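Local coordinates for uncharacterized protein AF_1796 (Archaeoglobus fulgidus, PDB 1VIM), which is of unknown function but probably binds a carbohydrate derivative and may act as a sugar isomerase, at residues N30-L34 / E35-E39; A121-K125 / R126-L130; Q154-L158 / G159-E163; D171-V174 / A175-M179. All blocks are in the same frame, centred on the assembly; numbering follows the deposited sequence.

Contact 1. Residues N30-L34 / E35-E39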
loop_
_atom_site.group_PDB
_atom_site.type_symbol
_atom_site.label_atom_id
_atom_site.label_comp_id
_atom_site.label_asym_id
_atom_site.label_seq_id
_atom_site.Cartn_x
_atom_site.Cartn_y
_atom_site.Cartn_z
ATOM N N ASN A 30 1.491 -14.193 31.893
ATOM C CA ASN A 30 2.258 -14.578 33.079
ATOM C C ASN A 30 3.724 -14.135 33.075
ATOM O O ASN A 30 4.405 -14.194 34.112
ATOM C CB ASN A 30 2.088 -16.077 33.333
ATOM C CG ASN A 30 0.646 -16.441 33.689
ATOM O OD1 ASN A 30 -0.110 -15.610 34.222
ATOM N ND2 ASN A 30 0.251 -17.674 33.384
ATOM N N HIS A 31 4.202 -13.634 31.935
ATOM C CA HIS A 31 5.627 -13.344 31.797
ATOM C C HIS A 31 5.987 -11.977 31.264
ATOM O O HIS A 31 7.161 -11.586 31.294
ATOM C CB HIS A 31 6.320 -14.455 31.007
ATOM C CG HIS A 31 6.397 -15.739 31.770
ATOM N ND1 HIS A 31 5.661 -16.857 31.436
ATOM C CD2 HIS A 31 7.064 -16.054 32.907
ATOM C CE1 HIS A 31 5.911 -17.820 32.308
ATOM N NE2 HIS A 31 6.748 -17.354 33.213
ATOM N N ILE A 32 4.991 -11.232 30.811
ATOM C CA ILE A 32 5.243 -9.893 30.277
ATOM C C ILE A 32 5.991 -9.009 31.277
ATOM O O ILE A 32 5.703 -9.021 32.486
ATOM C CB ILE A 32 3.921 -9.254 29.813
ATOM C CG1 ILE A 32 4.187 -7.959 29.040
ATOM C CG2 ILE A 32 2.941 -9.046 30.975
ATOM C CD1 ILE A 32 2.950 -7.431 28.352
ATOM N N ASP A 33 6.987 -8.282 30.778
ATOM C CA ASP A 33 7.778 -7.395 31.614
ATOM C C ASP A 33 7.078 -6.042 31.715
ATOM O O ASP A 33 7.098 -5.232 30.782
ATOM C CB ASP A 33 9.186 -7.251 31.047
ATOM C CG ASP A 33 10.105 -6.433 31.929
ATOM O OD1 ASP A 33 9.624 -5.629 32.760
ATOM O OD2 ASP A 33 11.349 -6.520 31.835
ATOM N N LEU A 34 6.444 -5.813 32.856
ATOM C CA LEU A 34 5.593 -4.641 33.052
ATOM C C LEU A 34 6.407 -3.350 33.123
ATOM O O LEU A 34 5.924 -2.294 32.741
ATOM C CB LEU A 34 4.725 -4.806 34.306
ATOM C CG LEU A 34 3.767 -6.001 34.241
ATOM C CD1 LEU A 34 3.076 -6.245 35.583
ATOM C CD2 LEU A 34 2.737 -5.762 33.153
ATOM N N GLU A 35 7.645 -3.452 33.609
ATOM C CA GLU A 35 8.560 -2.309 33.675
ATOM C C GLU A 35 8.846 -1.838 32.244
ATOM O O GLU A 35 8.810 -0.644 31.930
ATOM C CB GLU A 35 9.876 -2.716 34.363
ATOM C CG GLU A 35 9.783 -2.911 35.866
ATOM C CD GLU A 35 11.069 -3.460 36.475
ATOM O OE1 GLU A 35 12.132 -2.815 36.328
ATOM O OE2 GLU A 35 11.017 -4.542 37.102
ATOM N N THR A 36 9.111 -2.800 31.364
ATOM C CA THR A 36 9.388 -2.482 29.982
ATOM C C THR A 36 8.160 -1.894 29.268
ATOM O O THR A 36 8.284 -0.960 28.495
ATOM C CB THR A 36 9.923 -3.721 29.255
ATOM O OG1 THR A 36 11.058 -4.217 29.989
ATOM C CG2 THR A 36 10.518 -3.318 27.957
ATOM N N VAL A 37 6.976 -2.408 29.567
ATOM C CA VAL A 37 5.763 -1.819 29.040
ATOM C C VAL A 37 5.709 -0.337 29.435
ATOM O O VAL A 37 5.442 0.511 28.596
ATOM C CB VAL A 37 4.521 -2.549 29.560
ATOM C CG1 VAL A 37 3.249 -1.768 29.223
ATOM C CG2 VAL A 37 4.477 -3.981 28.995
ATOM N N GLY A 38 5.967 -0.025 30.707
ATOM C CA GLY A 38 5.970 1.364 31.133
ATOM C C GLY A 38 6.967 2.232 30.378
ATOM O O GLY A 38 6.655 3.388 30.031
ATOM N N GLU A 39 8.174 1.700 30.134
ATOM C CA GLU A 39 9.224 2.437 29.408
ATOM C C GLU A 39 8.789 2.698 27.963
ATOM O O GLU A 39 9.029 3.776 27.402
ATOM C CB GLU A 39 10.556 1.672 29.417
ATOM C CG GLU A 39 11.209 1.595 30.789
ATOM C CD GLU A 39 12.277 0.521 30.863
ATOM O OE1 GLU A 39 12.590 -0.107 29.820
ATOM O OE2 GLU A 39 12.810 0.300 31.982
#
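Asp33 reaches forward over the first turn of helix 34-46 and caps it, its carboxylate meeting the backbone N-H groups of Glu35 and Thr36. CG stands anti to the backbone N (chi1 -175°), which swings the carboxylate across the opening of the helix instead of back along the linker. OD1 takes the main bond, from Thr36 N at 3.2 Å; the N-H points well at the oxygen but arrives from above the carboxylate plane, 70° out of it. Glu35 N, 3.1 Å from the same OD1, adds a weak, bent bond. The Thr36 side chain crosses that of Asp33 at about a right angle and brings OG1 to 3.0 Å from OD2. Its hydroxyl lies beside its own backbone N, anti to the carbonyl carbon (chi1 -54°), and therefore faces the cap. The backbone of the cap residue also takes part, since Val37 N donates to Asp33 O at 3.1 Å, and Gly38 N follows with a bond to Leu34 O.

On the apolar side, Ile32, the first residue to leave helix 12-31, lays CD1 against CG2 of Val37 at 3.8 Å, the two side chains again roughly perpendicular. Both also pack on Phe169 of helix 160-181 and on Leu14 of the second subunit, while Thr36 rests on Val136 and Met138.

The N-cap thus supplies acceptors to first-turn N-H groups, which have no carbonyl of an earlier helical turn to bond, and a carboxylate at the positive end of the helix dipole is probably favourable.

Contact 2. Residues A121-K125 / R126-L130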
loop_
_atom_site.group_PDB
_atom_site.type_symbol
_atom_site.label_atom_id
_atom_site.label_comp_id
_atom_site.label_asym_id
_atom_site.label_seq_id
_atom_site.Cartn_x
_atom_site.Cartn_y
_atom_site.Cartn_z
ATOM N N ALA A 121 12.153 -1.771 20.105
ATOM C CA ALA A 121 12.136 -3.020 19.350
ATOM C C ALA A 121 11.088 -3.931 19.941
ATOM O O ALA A 121 11.163 -4.263 21.111
ATOM C CB ALA A 121 13.523 -3.686 19.362
ATOM N N VAL A 122 10.114 -4.338 19.127
ATOM C CA VAL A 122 9.130 -5.350 19.510
ATOM C C VAL A 122 9.578 -6.629 18.817
ATOM O O VAL A 122 9.453 -6.757 17.593
ATOM C CB VAL A 122 7.696 -4.972 19.100
ATOM C CG1 VAL A 122 6.727 -6.068 19.512
ATOM C CG2 VAL A 122 7.299 -3.624 19.695
ATOM N N THR A 123 10.107 -7.549 19.608
ATOM C CA THR A 123 10.857 -8.681 19.065
ATOM C C THR A 123 10.815 -9.865 20.008
ATOM O O THR A 123 10.586 -9.688 21.208
ATOM C CB THR A 123 12.336 -8.240 18.765
ATOM O OG1 THR A 123 13.094 -9.331 18.205
ATOM C CG2 THR A 123 13.109 -7.834 20.042
ATOM N N GLY A 124 11.071 -11.064 19.475
ATOM C CA GLY A 124 11.159 -12.245 20.306
ATOM C C GLY A 124 12.570 -12.507 20.799
ATOM O O GLY A 124 12.768 -13.409 21.619
ATOM N N LYS A 125 13.553 -11.734 20.336
ATOM C CA LYS A 125 14.960 -12.036 20.615
ATOM C C LYS A 125 15.663 -10.858 21.249
ATOM O O LYS A 125 15.995 -9.883 20.566
ATOM C CB LYS A 125 15.662 -12.468 19.320
ATOM C CG LYS A 125 15.118 -13.720 18.655
ATOM C CD LYS A 125 15.286 -14.972 19.513
ATOM C CE LYS A 125 16.742 -15.379 19.624
ATOM N NZ LYS A 125 16.926 -16.698 20.306
ATOM N N ARG A 126 15.896 -10.951 22.563
ATOM C CA ARG A 126 16.488 -9.838 23.327
ATOM C C ARG A 126 17.928 -9.502 22.911
ATOM O O ARG A 126 18.389 -8.388 23.140
ATOM C CB ARG A 126 16.425 -10.129 24.838
ATOM C CG ARG A 126 16.690 -8.946 25.753
ATOM C CD ARG A 126 16.579 -9.280 27.240
ATOM N NE ARG A 126 15.182 -9.345 27.666
ATOM C CZ ARG A 126 14.559 -10.460 28.036
ATOM N NH1 ARG A 126 15.202 -11.621 28.050
ATOM N NH2 ARG A 126 13.283 -10.415 28.399
ATOM N N ASP A 127 18.584 -10.457 22.254
ATOM C CA ASP A 127 19.976 -10.327 21.828
ATOM C C ASP A 127 20.180 -10.074 20.330
ATOM O O ASP A 127 21.305 -10.137 19.814
ATOM C CB ASP A 127 20.733 -11.597 22.244
ATOM C CG ASP A 127 20.057 -12.911 21.768
ATOM O OD1 ASP A 127 18.941 -12.921 21.161
ATOM O OD2 ASP A 127 20.587 -14.028 21.976
ATOM N N SER A 128 19.091 -9.782 19.644
ATOM C CA SER A 128 19.114 -9.604 18.197
ATOM C C SER A 128 19.753 -8.299 17.751
ATOM O O SER A 128 19.920 -7.386 18.549
ATOM C CB SER A 128 17.702 -9.683 17.645
ATOM O OG SER A 128 16.890 -8.638 18.193
ATOM N N SER A 129 20.071 -8.193 16.459
ATOM C CA SER A 129 20.571 -6.943 15.903
ATOM C C SER A 129 19.634 -5.755 16.234
ATOM O O SER A 129 20.095 -4.670 16.591
ATOM C CB SER A 129 20.738 -7.065 14.383
ATOM O OG SER A 129 21.707 -8.067 14.045
ATOM N N LEU A 130 18.323 -5.939 16.072
ATOM C CA LEU A 130 17.406 -4.847 16.324
ATOM C C LEU A 130 17.400 -4.468 17.797
ATOM O O LEU A 130 17.436 -3.274 18.131
ATOM C CB LEU A 130 16.019 -5.269 15.846
ATOM C CG LEU A 130 14.986 -4.150 15.900
ATOM C CD1 LEU A 130 15.383 -3.064 14.894
ATOM C CD2 LEU A 130 13.600 -4.659 15.640
HETATM O O HOH W 1 14.751 -13.191 23.837
#
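The turn that leaves strand 118-123 and enters helix 129-133, the strand-to-helix connection of a beta-alpha-beta unit completed by strand 136-139, is a type I beta turn from Lys125 to Ser128. Lys125 O is gripped twice by Ser128. OG donates to it at 2.8 Å in the carbonyl plane, and Ser128 N donates at 3.2 Å from well above that plane. With chi1 at 62°, OG sits between the backbone N and the carbonyl carbon of its own residue; from there it also accepts from Ala131 N, capping the helix. Just before the turn, Thr123 makes an ST turn, its OG1 accepting from Lys125 N at 3.2 Å, while the same hydroxyl is bonded to the backbone oxygens of Ser97 and Gly98 on the neighbouring loop.

At the buried end, Ala121 CB meets CG and CD2 of Leu130, both at 3.8 Å, so the strand and the start of the helix close on each other. Outside, the Lys125 and Asp127 side chains run alongside, NZ staying 4.4 Å from OD1, beyond a salt bridge. A water bridges the two halves of the bend, donating to Gly124 O at 3.0 Å and accepting from Arg126 N at 2.8 Å.

Contact 3. Residues Q154-L158 / G159-E163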
loop_
_atom_site.group_PDB
_atom_site.type_symbol
_atom_site.label_atom_id
_atom_site.label_comp_id
_atom_site.label_asym_id
_atom_site.label_seq_id
_atom_site.Cartn_x
_atom_site.Cartn_y
_atom_site.Cartn_z
ATOM N N GLN A 154 5.074 -26.355 12.444
ATOM C CA GLN A 154 4.116 -27.119 11.644
ATOM C C GLN A 154 2.686 -26.539 11.726
ATOM O O GLN A 154 1.931 -26.602 10.770
ATOM C CB GLN A 154 4.106 -28.591 12.062
ATOM C CG GLN A 154 3.162 -29.488 11.263
ATOM C CD GLN A 154 3.448 -29.467 9.773
ATOM O OE1 GLN A 154 4.584 -29.716 9.355
ATOM N NE2 GLN A 154 2.432 -29.184 8.972
ATOM N N LEU A 155 2.334 -25.977 12.879
ATOM C CA LEU A 155 1.036 -25.321 13.081
ATOM C C LEU A 155 1.122 -23.834 12.788
ATOM O O LEU A 155 0.159 -23.270 12.290
ATOM C CB LEU A 155 0.575 -25.500 14.532
ATOM C CG LEU A 155 0.231 -26.928 14.928
ATOM C CD1 LEU A 155 0.118 -27.027 16.459
ATOM C CD2 LEU A 155 -1.034 -27.416 14.248
ATOM N N ALA A 156 2.268 -23.227 13.097
ATOM C CA ALA A 156 2.441 -21.761 13.121
ATOM C C ALA A 156 3.725 -21.443 12.363
ATOM O O ALA A 156 4.761 -21.148 12.959
ATOM C CB ALA A 156 2.500 -21.266 14.559
ATOM N N PRO A 157 3.687 -21.557 11.031
ATOM C CA PRO A 157 4.926 -21.441 10.251
ATOM C C PRO A 157 5.423 -20.004 10.159
ATOM O O PRO A 157 4.624 -19.044 10.297
ATOM C CB PRO A 157 4.492 -21.940 8.864
ATOM C CG PRO A 157 3.034 -21.561 8.759
ATOM C CD PRO A 157 2.532 -21.866 10.165
ATOM N N LEU A 158 6.710 -19.847 9.867
ATOM C CA LEU A 158 7.268 -18.565 9.453
ATOM C C LEU A 158 6.999 -17.458 10.459
ATOM O O LEU A 158 6.763 -16.317 10.071
ATOM C CB LEU A 158 6.748 -18.137 8.074
ATOM C CG LEU A 158 7.197 -19.017 6.894
ATOM C CD1 LEU A 158 6.613 -18.436 5.597
ATOM C CD2 LEU A 158 8.733 -19.313 6.822
ATOM N N GLY A 159 7.026 -17.777 11.736
ATOM C CA GLY A 159 6.858 -16.704 12.722
ATOM C C GLY A 159 5.416 -16.267 13.015
ATOM O O GLY A 159 5.202 -15.249 13.682
ATOM N N THR A 160 4.435 -17.045 12.572
ATOM C CA THR A 160 3.023 -16.788 12.875
ATOM C C THR A 160 2.754 -16.551 14.349
ATOM O O THR A 160 1.983 -15.666 14.695
ATOM C CB THR A 160 2.200 -18.013 12.403
ATOM O OG1 THR A 160 2.159 -18.041 10.966
ATOM C CG2 THR A 160 0.729 -17.924 12.826
ATOM N N MET A 161 3.326 -17.374 15.217
ATOM C CA MET A 161 3.026 -17.190 16.633
ATOM C C MET A 161 3.549 -15.873 17.185
ATOM O O MET A 161 2.846 -15.216 17.943
ATOM C CB MET A 161 3.525 -18.361 17.467
ATOM C CG MET A 161 2.845 -18.486 18.828
ATOM S SD MET A 161 1.018 -18.597 18.790
ATOM C CE MET A 161 0.848 -19.795 17.408
ATOM N N PHE A 162 4.756 -15.472 16.798
ATOM C CA PHE A 162 5.238 -14.145 17.176
ATOM C C PHE A 162 4.249 -13.075 16.678
ATOM O O PHE A 162 3.897 -12.135 17.409
ATOM C CB PHE A 162 6.624 -13.828 16.580
ATOM C CG PHE A 162 6.969 -12.373 16.689
ATOM C CD1 PHE A 162 7.386 -11.855 17.920
ATOM C CD2 PHE A 162 6.797 -11.507 15.595
ATOM C CE1 PHE A 162 7.654 -10.486 18.067
ATOM C CE2 PHE A 162 7.049 -10.146 15.735
ATOM C CZ PHE A 162 7.483 -9.631 16.960
ATOM N N GLU A 163 3.803 -13.185 15.433
ATOM C CA GLU A 163 2.979 -12.125 14.852
ATOM C C GLU A 163 1.652 -11.999 15.582
ATOM O O GLU A 163 1.251 -10.908 15.955
ATOM C CB GLU A 163 2.743 -12.403 13.372
ATOM C CG GLU A 163 4.047 -12.351 12.590
ATOM C CD GLU A 163 3.938 -12.899 11.218
ATOM O OE1 GLU A 163 2.862 -13.406 10.863
ATOM O OE2 GLU A 163 4.980 -12.845 10.521
HETATM O O HOH W 2 5.462 -19.464 15.012
HETATM O O HOH W 3 7.371 -20.308 13.074
HETATM O O HOH W 4 5.159 -14.755 8.997
#
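Ala156, Gly159 and Leu158 bury the most surface here, in the bend that carries the chain from helix 149-155 into helix 160-181. The methyl of Ala156 is directed inward, 3.6 Å from Met161 CE; bends at chi2 and chi3 curl the methionine tip back toward it. Phe17 of helix 12-31 packs on the same alanine. Ala156 O accepts from two waters, each at 2.7 Å, which pass the link on to Gly159 N and Met161 N. Leu158 carries its side chain off toward His71 of the second subunit. One turn into the helix, Glu163 OE1 forms a salt bridge with Arg57. Both Leu158 and Gly159 have positive phi.

Just ahead of them, Pro157 O receives two bonds from Thr160: OG1 at 2.7 Å, in the carbonyl plane, and N at 3.0 Å, from above it. Thr160 OG1 is also hydrogen-bonded to Arg68 of the second subunit. Closed by the backbone bond from Thr160 N, the bend is a type I' beta turn from Pro157 to Thr160, with Leu158 and Gly159 both in the left-handed region, leading into helix 160-181 of the SIS domain.

Contact 4. Residues D171-V174 / A175-M179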
loop_
_atom_site.group_PDB
_atom_site.type_symbol
_atom_site.label_atom_id
_atom_site.label_comp_id
_atom_site.label_asym_id
_atom_site.label_seq_id
_atom_site.Cartn_x
_atom_site.Cartn_y
_atom_site.Cartn_z
ATOM N N ASP A 171 -2.464 -4.478 20.995
ATOM C CA ASP A 171 -3.840 -4.109 21.342
ATOM C C ASP A 171 -4.014 -4.005 22.865
ATOM O O ASP A 171 -4.745 -3.126 23.353
ATOM C CB ASP A 171 -4.856 -5.100 20.799
ATOM C CG ASP A 171 -5.086 -4.958 19.337
ATOM O OD1 ASP A 171 -5.022 -3.839 18.796
ATOM O OD2 ASP A 171 -5.374 -5.964 18.661
ATOM N N ALA A 172 -3.294 -4.824 23.622
ATOM C CA ALA A 172 -3.296 -4.704 25.087
ATOM C C ALA A 172 -2.675 -3.383 25.534
ATOM O O ALA A 172 -3.156 -2.733 26.494
ATOM C CB ALA A 172 -2.565 -5.871 25.730
ATOM N N LEU A 173 -1.600 -2.982 24.860
ATOM C CA LEU A 173 -0.935 -1.730 25.149
ATOM C C LEU A 173 -1.893 -0.559 24.879
ATOM O O LEU A 173 -1.940 0.400 25.660
ATOM C CB LEU A 173 0.354 -1.630 24.313
ATOM C CG LEU A 173 1.242 -0.441 24.610
ATOM C CD1 LEU A 173 1.964 -0.712 25.909
ATOM C CD2 LEU A 173 2.260 -0.348 23.488
ATOM N N VAL A 174 -2.654 -0.631 23.790
ATOM C CA VAL A 174 -3.664 0.393 23.496
ATOM C C VAL A 174 -4.673 0.485 24.640
ATOM O O VAL A 174 -5.012 1.573 25.072
ATOM C CB VAL A 174 -4.374 0.106 22.145
ATOM C CG1 VAL A 174 -5.644 0.927 22.009
ATOM C CG2 VAL A 174 -3.438 0.439 21.001
ATOM N N ALA A 175 -5.162 -0.655 25.129
ATOM C CA ALA A 175 -6.100 -0.658 26.247
ATOM C C ALA A 175 -5.490 0.074 27.446
ATOM O O ALA A 175 -6.178 0.834 28.142
ATOM C CB ALA A 175 -6.446 -2.079 26.598
ATOM N N GLU A 176 -4.218 -0.178 27.715
ATOM C CA GLU A 176 -3.531 0.434 28.851
ATOM C C GLU A 176 -3.390 1.938 28.673
ATOM O O GLU A 176 -3.662 2.717 29.602
ATOM C CB GLU A 176 -2.167 -0.222 29.023
ATOM C CG GLU A 176 -1.338 0.348 30.165
ATOM C CD GLU A 176 -1.929 0.089 31.542
ATOM O OE1 GLU A 176 -2.777 -0.821 31.699
ATOM O OE2 GLU A 176 -1.511 0.818 32.477
ATOM N N ILE A 177 -2.986 2.369 27.480
ATOM C CA ILE A 177 -2.892 3.800 27.196
ATOM C C ILE A 177 -4.257 4.474 27.303
ATOM O O ILE A 177 -4.362 5.582 27.845
ATOM C CB ILE A 177 -2.232 4.046 25.814
ATOM C CG1 ILE A 177 -0.771 3.568 25.831
ATOM C CG2 ILE A 177 -2.294 5.536 25.463
ATOM C CD1 ILE A 177 -0.111 3.426 24.455
ATOM N N MET A 178 -5.309 3.813 26.845
ATOM C CA MET A 178 -6.642 4.416 26.976
ATOM C C MET A 178 -6.989 4.658 28.431
ATOM O O MET A 178 -7.485 5.730 28.776
ATOM C CB MET A 178 -7.705 3.533 26.356
ATOM C CG MET A 178 -7.656 3.506 24.836
ATOM S SD MET A 178 -8.730 2.251 24.160
ATOM C CE MET A 178 -10.398 2.972 24.539
ATOM N N MET A 179 -6.728 3.663 29.271
ATOM C CA MET A 179 -6.959 3.796 30.710
ATOM C C MET A 179 -6.172 4.977 31.277
ATOM O O MET A 179 -6.747 5.820 31.998
ATOM C CB MET A 179 -6.647 2.484 31.446
ATOM C CG MET A 179 -6.854 2.538 32.969
ATOM S SD MET A 179 -5.375 3.098 33.822
ATOM C CE MET A 179 -5.915 3.036 35.529
#
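Met178 lies back over the turn of helix that holds Val174, and its side chain can be followed atom by atom. CB comes within 3.6 Å of Val174 O. CG is nearer still, 3.3 Å from that oxygen, because at chi1 -72° it lies beside its own backbone N and opposite the carbonyl carbon. SD stays 3.9 Å from Val174 O and comes to 4.0 Å from Val174 CG1, the two side chains meeting at a slant. Rotation about CG-SD (chi3 70°) bends the chain and turns CE away from the valine.

Ile177 repeats the pattern one residue earlier on another face. Its CG1 lies 3.4 Å from Leu173 O, and CD1 reaches Leu173 CG at 4.1 Å. The leucine in turn packs on Met40 and Ile41 of helix 34-46. Underneath runs the regular i to i+4 ladder: Met178 N to Val174 O and Ile177 N to Leu173 O, both 2.9 Å, preceded by Glu176 to Ala172 and Ala175 to Asp171.

The polar ends serve the neighbouring chain. Asp171 OD1 forms a salt bridge with Arg57 of the second subunit, and Glu176 bonds His11 and Leu14 N of that subunit, its OE2 also holding Gln180. The backbone N-H groups of residues 175-178 are thus all paired within the helix, Leu173 and Ile177 pack on their neighbours, and the two buried carboxylates are matched by partners that lie largely in the second subunit, across the subunit interface.

In the fold
Along the chain the contacts come in numerical order. Contact 1 joins helix 12-31 to helix 34-46, contact 2 leaves strand 118-123 of the parallel sheet for helix 129-133, and contacts 3 and 4 occupy the start and a later part of helix 160-181, their centres about 25 Å apart. That helix ties the set together: Val37 of contact 1 packs on Leu173 of contact 4, with centres about 13 Å apart, and Phe162 of contact 3 lies against the backbone of Val122 to Gly124 in contact 2. Contacts 1, 3 and 4 also touch the second subunit, whereas contact 2 meets no other chain, so helix 160-181 connects the sheet to the subunit interface.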